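Local coordinates for protein trehalose monomycolate transport factor A (Mycolicibacterium smegmatis MC2 155, PDB 6T84) that is required for MmpL3-dependent transport of trehalose monomycolate to the cell wall, and for growth and cell elongation, at residues K15-A18 and K19-F23; S29-L32 and L33-W36; A152-V155 and T156-R159. One frame throughout, in Å; residues are numbered along the deposited sequence. Where two conformers were deposited one is given.

All three contacts are local and lie in the part of the N-terminal domain predicted to be cytoplasmic. The N-terminal domain is necessary and sufficient for the interaction with MmpL3. Interaction 1 ends helix 10-21, interaction 2 is a turn in the loop after strand 28-29, and interaction 3 joins strand 148-153 to helix 159-175. Interactions 1 and 3 touch: Ser20 OG lies 2.9 Å from Arg159 NH2, a probable hydrogen bond, although the centres are 16 Å apart. Interaction 2 stands apart, its nearest atoms about 12 Å from interaction 1 and about 10 Å from interaction 3. A sulfate, probably from the crystallisation liquor, lies about 3 Å from the side chain of Arg35.

Interaction 1: K15-A18 and K19-F23; sequences KSWA and KSHGF
Ala18 O takes two backbone N-H groups from the residues that follow. The stronger bond comes from Phe23 N at 2.9 Å and is nearly straight, with an N-H...O angle of 164°. The second, from His21 N, is bent and weak. His21 N also bonds to Trp17 O at 3.2 Å, which is the regular helical partner. Before that, Lys19 N bonds to Lys15 O and Ser20 N to Ser16 O. The chain then leaves the helix at Gly22, which has a positive phi. Gly22 N bonds to Lys19 O at 3.1 Å, inside the wider Phe23 to Ala18 bond. Together they form a Schellman motif at the C-terminal end of helix 10-21. Phe23 folds back here, with its ring under His21 CB, which sits over the ring centre. Phe23 CB rests 4.3 Å from Ala18 CB, an apolar contact.

One turn apart, the indole of Trp17 and the imidazole of His21 meet obliquely, with planes at 58°. His21 CD2 lies 3.4 Å above one indole face, displaced toward the rim. His21 CG is anti to its own carbonyl carbon (chi1 -80°). This leaves Trp17 O at the imidazole edge, in the ring plane and 3.3 Å from His21 CD2. Trp17 NE1 and His21 NE2 do not bond to each other; both bond to OD1 of Asp163 on helix 159-175. That shared carboxylate would help fix the rotation of both rings. Trp17 also meets Trp162 edge-to-face. Water 1 donates to Ser16 O at 2.8 Å and makes a longer bond to Ser20 OG, which in turn bonds to Arg159.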
loop_
_atom_site.group_PDB
_atom_site.type_symbol
_atom_site.label_atom_id
_atom_site.label_comp_id
_atom_site.label_asym_id
_atom_site.label_seq_id
_atom_site.Cartn_x
_atom_site.Cartn_y
_atom_site.Cartn_z
ATOM N N LYS A 15 3.001 -17.033 9.270
ATOM C CA LYS A 15 4.098 -17.940 8.900
ATOM C C LYS A 15 3.651 -18.998 7.884
ATOM O O LYS A 15 4.393 -19.303 6.934
ATOM C CB LYS A 15 4.670 -18.595 10.186
ATOM C CG LYS A 15 6.122 -19.029 10.062
ATOM C CD LYS A 15 6.631 -19.632 11.377
ATOM C CE LYS A 15 6.569 -18.655 12.548
ATOM N NZ LYS A 15 7.352 -19.137 13.738
ATOM N N SER A 16 2.455 -19.582 8.066
ATOM C CA SER A 16 1.944 -20.546 7.096
ATOM C C SER A 16 1.771 -19.907 5.724
ATOM O O SER A 16 2.090 -20.519 4.693
ATOM C CB SER A 16 0.602 -21.131 7.580
ATOM O OG SER A 16 0.004 -22.025 6.617
ATOM N N TRP A 17 1.214 -18.697 5.682
ATOM C CA TRP A 17 0.999 -18.010 4.418
ATOM C C TRP A 17 2.326 -17.675 3.752
ATOM O O TRP A 17 2.460 -17.849 2.536
ATOM C CB TRP A 17 0.186 -16.765 4.723
ATOM C CG TRP A 17 -0.076 -15.885 3.578
ATOM C CD1 TRP A 17 -1.020 -16.067 2.589
ATOM C CD2 TRP A 17 0.579 -14.652 3.274
ATOM N NE1 TRP A 17 -0.990 -15.021 1.715
ATOM C CE2 TRP A 17 -0.036 -14.130 2.113
ATOM C CE3 TRP A 17 1.623 -13.920 3.882
ATOM C CZ2 TRP A 17 0.347 -12.927 1.532
ATOM C CZ3 TRP A 17 2.004 -12.729 3.318
ATOM C CH2 TRP A 17 1.366 -12.238 2.142
ATOM N N ALA A 18 3.312 -17.230 4.527
ATOM C CA ALA A 18 4.641 -16.989 3.976
ATOM C C ALA A 18 5.188 -18.262 3.343
ATOM O O ALA A 18 5.726 -18.252 2.224
ATOM C CB ALA A 18 5.587 -16.526 5.086
ATOM N N LYS A 19 5.045 -19.393 4.033
ATOM C CA LYS A 19 5.531 -20.663 3.476
ATOM C C LYS A 19 4.814 -21.001 2.160
ATOM O O LYS A 19 5.450 -21.423 1.200
ATOM C CB LYS A 19 5.343 -21.795 4.500
ATOM C CG LYS A 19 5.741 -23.166 3.988
ATOM C CD LYS A 19 5.330 -24.215 5.040
ATOM C CE LYS A 19 5.873 -25.603 4.671
ATOM N NZ LYS A 19 5.508 -26.631 5.693
ATOM N N SER A 20 3.495 -20.811 2.083
ATOM C CA SER A 20 2.801 -21.094 0.823
ATOM C C SER A 20 3.414 -20.310 -0.327
ATOM O O SER A 20 3.538 -20.824 -1.430
ATOM C CB SER A 20 1.332 -20.701 0.940
ATOM O OG SER A 20 0.586 -21.570 1.801
ATOM N N HIS A 21 3.771 -19.059 -0.083
ATOM C CA HIS A 21 4.288 -18.151 -1.109
ATOM C C HIS A 21 5.795 -18.301 -1.327
ATOM O O HIS A 21 6.336 -17.597 -2.186
ATOM C CB HIS A 21 3.944 -16.733 -0.706
ATOM C CG HIS A 21 2.527 -16.384 -1.023
ATOM N ND1 HIS A 21 2.143 -15.929 -2.274
ATOM C CD2 HIS A 21 1.396 -16.461 -0.286
ATOM C CE1 HIS A 21 0.830 -15.759 -2.296
ATOM N NE2 HIS A 21 0.352 -16.039 -1.094
ATOM N N GLY A 22 6.488 -19.141 -0.546
ATOM C CA GLY A 22 7.951 -19.208 -0.645
ATOM C C GLY A 22 8.617 -17.937 -0.164
ATOM O O GLY A 22 9.764 -17.634 -0.581
ATOM N N PHE A 23 7.987 -17.227 0.767
ATOM C CA PHE A 23 8.534 -15.984 1.297
ATOM C C PHE A 23 9.175 -16.250 2.661
ATOM O O PHE A 23 8.778 -17.188 3.347
ATOM C CB PHE A 23 7.391 -14.962 1.485
ATOM C CG PHE A 23 6.719 -14.500 0.214
ATOM C CD1 PHE A 23 7.284 -14.703 -1.056
ATOM C CD2 PHE A 23 5.525 -13.779 0.311
ATOM C CE1 PHE A 23 6.627 -14.211 -2.196
ATOM C CE2 PHE A 23 4.880 -13.239 -0.845
ATOM C CZ PHE A 23 5.423 -13.500 -2.090
HETATM O O HOH W 1 1.704 -23.319 4.332
#

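Interaction 2: S29-L32 and L33-W36; sequences SEDL and LKRW
Leu32 meets Trp36 through both its side chain and its carbonyl. Leu32 CG lies 4.1 Å from Trp36 CZ3, a plain apolar contact at one end of the indole. Leu32 O sits 3.5 Å from the same CZ3 atom. This oxygen also accepts a weak bond from Arg35 N, long at 3.4 Å but nearly straight. In one of its two conformers, Arg35 presses CG close to Leu32 O as well. Arg35 chi1 of 55° sets CG between the backbone N and the carbonyl carbon, and CG then lies over the centre of one face of the Trp36 ring. The arginine chain bends further on, and its NH1 makes a weak, long ion pair with a sulfate.

Asp31 and Lys34 form the polar half of the contact. Lys34 NZ reaches Asp31 OD1 at 3.1 Å in a salt bridge, using the anti lone pair of the carboxylate oxygen. Beyond CG the lysine chain is extended until its last torsion, where a bend (chi4 66°) turns NZ onto OD1. The backbones are also joined: Lys34 N bonds to Asp31 O at 3.2 Å, from well above the carbonyl plane. This bond and the weaker Arg35 to Leu32 bond are the i to i+3 pattern of a short 3-10 turn. Water 2 donates to Ser29 O and accepts from Leu33 N, tying the strand end to the turn.

The charged pair is at the surface, while the apolar side chains pack against the sheets, and Trp36 is buried. Leu32 and Leu33 pack on Phe65 of strand 60-67 and on Ala49 of strand 49-50. Trp36 meets Phe65 with nearly parallel ring planes and Trp148 of strand 148-153 edge-to-face.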
loop_
_atom_site.group_PDB
_atom_site.type_symbol
_atom_site.label_atom_id
_atom_site.label_comp_id
_atom_site.label_asym_id
_atom_site.label_seq_id
_atom_site.Cartn_x
_atom_site.Cartn_y
_atom_site.Cartn_z
ATOM N N SER A 29 11.039 -6.745 12.635
ATOM C CA SER A 29 12.181 -6.127 11.983
ATOM C C SER A 29 12.271 -4.696 12.472
ATOM O O SER A 29 11.348 -3.896 12.234
ATOM C CB SER A 29 12.071 -6.172 10.459
ATOM O OG SER A 29 13.154 -5.405 9.945
ATOM N N GLU A 30 13.393 -4.370 13.115
ATOM C CA GLU A 30 13.456 -3.113 13.840
ATOM C C GLU A 30 13.661 -1.898 12.955
ATOM O O GLU A 30 13.351 -0.794 13.398
ATOM C CB GLU A 30 14.501 -3.175 14.964
ATOM C CG GLU A 30 14.233 -4.291 15.968
ATOM C CD GLU A 30 15.218 -4.296 17.126
ATOM O OE1 GLU A 30 16.077 -3.391 17.189
ATOM O OE2 GLU A 30 15.129 -5.209 17.975
ATOM N N ASP A 31 14.156 -2.052 11.731
ATOM C CA ASP A 31 14.392 -0.876 10.910
ATOM C C ASP A 31 13.477 -0.771 9.700
ATOM O O ASP A 31 13.492 0.246 9.013
ATOM C CB ASP A 31 15.852 -0.783 10.473
ATOM C CG ASP A 31 16.765 -0.344 11.607
ATOM O OD1 ASP A 31 16.386 0.572 12.389
ATOM O OD2 ASP A 31 17.857 -0.928 11.728
ATOM N N LEU A 32 12.650 -1.772 9.452
ATOM C CA LEU A 32 11.912 -1.834 8.196
ATOM C C LEU A 32 11.104 -0.556 7.902
ATOM O O LEU A 32 11.159 -0.022 6.781
ATOM C CB LEU A 32 10.971 -3.048 8.291
ATOM C CG LEU A 32 10.426 -3.517 6.939
ATOM C CD1 LEU A 32 11.516 -3.935 6.035
ATOM C CD2 LEU A 32 9.486 -4.684 7.132
ATOM N N LEU A 33 10.374 -0.039 8.898
ATOM C CA LEU A 33 9.375 1.016 8.662
ATOM C C LEU A 33 9.999 2.329 8.238
ATOM O O LEU A 33 9.287 3.197 7.708
ATOM C CB LEU A 33 8.545 1.280 9.920
ATOM C CG LEU A 33 7.709 0.078 10.399
ATOM C CD1 LEU A 33 6.882 0.454 11.597
ATOM C CD2 LEU A 33 6.790 -0.355 9.275
ATOM N N LYS A 34 11.289 2.507 8.479
ATOM C CA LYS A 34 11.866 3.808 8.218
ATOM C C LYS A 34 11.896 4.143 6.746
ATOM O O LYS A 34 12.092 5.307 6.398
ATOM C CB LYS A 34 13.293 3.863 8.784
ATOM C CG LYS A 34 13.340 3.837 10.309
ATOM C CD LYS A 34 14.776 3.980 10.826
ATOM C CE LYS A 34 14.833 4.080 12.348
ATOM N NZ LYS A 34 14.386 2.831 13.027
ATOM N N ARG A 35 11.657 3.174 5.856
ATOM C CA ARG A 35 11.836 3.513 4.456
ATOM C C ARG A 35 10.610 4.169 3.854
ATOM O O ARG A 35 10.711 4.697 2.743
ATOM C CB ARG A 35 12.304 2.338 3.594
ATOM C CG ARG A 35 11.469 1.122 3.651
ATOM C CD ARG A 35 12.066 0.056 2.744
ATOM N NE ARG A 35 13.420 -0.299 3.152
ATOM C CZ ARG A 35 14.485 -0.205 2.367
ATOM N NH1 ARG A 35 14.353 0.214 1.111
ATOM N NH2 ARG A 35 15.682 -0.540 2.842
ATOM N N TRP A 36 9.487 4.176 4.571
ATOM C CA TRP A 36 8.244 4.755 4.048
ATOM C C TRP A 36 7.742 5.870 4.952
ATOM O O TRP A 36 7.874 5.794 6.182
ATOM C CB TRP A 36 7.154 3.678 3.929
ATOM C CG TRP A 36 7.623 2.556 3.084
ATOM C CD1 TRP A 36 7.885 2.593 1.744
ATOM C CD2 TRP A 36 7.957 1.247 3.525
ATOM N NE1 TRP A 36 8.343 1.358 1.322
ATOM C CE2 TRP A 36 8.367 0.507 2.391
ATOM C CE3 TRP A 36 7.905 0.610 4.771
ATOM C CZ2 TRP A 36 8.770 -0.821 2.477
ATOM C CZ3 TRP A 36 8.281 -0.721 4.854
ATOM C CH2 TRP A 36 8.715 -1.420 3.719
HETATM O O HOH W 2 10.434 -1.488 11.696
#

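Interaction 3: A152-V155 and T156-R159; sequences AMPV and TSNR
Pro154 O accepts two hydrogen bonds from Ser157, one from its side chain and one from its backbone. The OG bond is short, 2.7 Å, and OG stays fairly near the carbonyl plane, tilted 19° from it. Ser157 N is 3.0 Å from the same Pro154 oxygen but comes from above the plane, 58° out of it. The backbone bond closes a type I beta turn from Pro154 to Ser157. This turn takes the chain off strand 148-153 toward helix 159-175. With OG anti to its carbonyl carbon (chi1 -67°), the hydroxyl stands next to the backbone N of Ser157, and both donors reach one oxygen. Ser157 and Met153 each have two conformers; the contacts told here are those of one conformer of each.

Water 3 bridges two carbonyls of the turn. It donates to Val155 O at 2.9 Å and to Ser157 O at 3.1 Å. Just beyond, Asn158 takes the N-cap position, and its OD1 accepts from the backbone N of Gln161. Arg159 is the first residue of helix 159-175.

The packing lies on the strand side of the turn. Met153 CG and SD touch the Ser157 side chain, with SD 3.5 Å from Ser157 CB. Met153 also packs on Thr72 and Ile74 of strand 71-77, and both Met153 and Ser157 touch Trp162 of helix 159-175. Val155 leans on Thr72 too. Within the turn, Pro154 CB lies 3.6 Å from Thr156 OG1.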
loop_
_atom_site.group_PDB
_atom_site.type_symbol
_atom_site.label_atom_id
_atom_site.label_comp_id
_atom_site.label_asym_id
_atom_site.label_seq_id
_atom_site.Cartn_x
_atom_site.Cartn_y
_atom_site.Cartn_z
ATOM N N ALA A 152 -2.653 -0.509 2.758
ATOM C CA ALA A 152 -2.883 -0.711 4.176
ATOM C C ALA A 152 -4.273 -1.290 4.364
ATOM O O ALA A 152 -5.250 -0.813 3.751
ATOM C CB ALA A 152 -2.732 0.588 4.970
ATOM N N MET A 153 -4.379 -2.337 5.171
ATOM C CA MET A 153 -5.647 -2.966 5.515
ATOM C C MET A 153 -5.738 -3.174 7.017
ATOM O O MET A 153 -4.733 -3.088 7.734
ATOM C CB MET A 153 -5.781 -4.317 4.782
ATOM C CG MET A 153 -4.812 -5.414 5.205
ATOM S SD MET A 153 -4.908 -6.937 4.213
ATOM C CE MET A 153 -3.958 -6.418 2.818
ATOM N N PRO A 154 -6.918 -3.495 7.539
ATOM C CA PRO A 154 -7.022 -3.779 8.984
ATOM C C PRO A 154 -6.127 -4.955 9.407
ATOM O O PRO A 154 -5.919 -5.909 8.657
ATOM C CB PRO A 154 -8.510 -4.088 9.187
ATOM C CG PRO A 154 -9.162 -3.329 8.053
ATOM C CD PRO A 154 -8.237 -3.492 6.869
ATOM N N VAL A 155 -5.627 -4.888 10.652
ATOM C CA VAL A 155 -4.772 -5.965 11.164
ATOM C C VAL A 155 -5.559 -7.227 11.379
ATOM O O VAL A 155 -4.984 -8.312 11.458
ATOM C CB VAL A 155 -4.036 -5.559 12.458
ATOM C CG1 VAL A 155 -3.154 -6.690 12.958
ATOM C CG2 VAL A 155 -3.168 -4.408 12.213
ATOM N N THR A 156 -6.851 -7.123 11.524
ATOM C CA THR A 156 -7.714 -8.289 11.640
ATOM C C THR A 156 -7.928 -8.994 10.304
ATOM O O THR A 156 -8.675 -9.975 10.255
ATOM C CB THR A 156 -9.058 -7.842 12.231
ATOM O OG1 THR A 156 -9.479 -6.641 11.559
ATOM C CG2 THR A 156 -8.929 -7.538 13.707
ATOM N N SER A 157 -7.293 -8.527 9.229
ATOM C CA SER A 157 -7.456 -9.212 7.965
ATOM C C SER A 157 -6.910 -10.633 8.092
ATOM O O SER A 157 -6.038 -10.916 8.904
ATOM C CB SER A 157 -6.685 -8.457 6.874
ATOM O OG SER A 157 -7.268 -7.187 6.640
ATOM N N ASN A 158 -7.399 -11.523 7.236
ATOM C CA ASN A 158 -7.069 -12.941 7.281
ATOM C C ASN A 158 -6.317 -13.333 6.032
ATOM O O ASN A 158 -6.085 -12.481 5.171
ATOM C CB ASN A 158 -8.334 -13.776 7.476
ATOM C CG ASN A 158 -9.356 -13.637 6.329
ATOM O OD1 ASN A 158 -9.018 -13.333 5.188
ATOM N ND2 ASN A 158 -10.626 -13.848 6.649
ATOM N N ARG A 159 -5.945 -14.637 5.911
ATOM C CA ARG A 159 -5.065 -15.008 4.798
ATOM C C ARG A 159 -5.676 -14.794 3.435
ATOM O O ARG A 159 -4.959 -14.420 2.506
ATOM C CB ARG A 159 -4.407 -16.400 4.903
ATOM C CG ARG A 159 -5.236 -17.559 4.553
ATOM C CD ARG A 159 -4.401 -18.834 4.611
ATOM N NE ARG A 159 -3.489 -19.012 3.475
ATOM C CZ ARG A 159 -2.428 -19.842 3.470
ATOM N NH1 ARG A 159 -2.075 -20.567 4.563
ATOM N NH2 ARG A 159 -1.685 -19.925 2.392
HETATM O O HOH W 3 -3.594 -9.006 9.041
#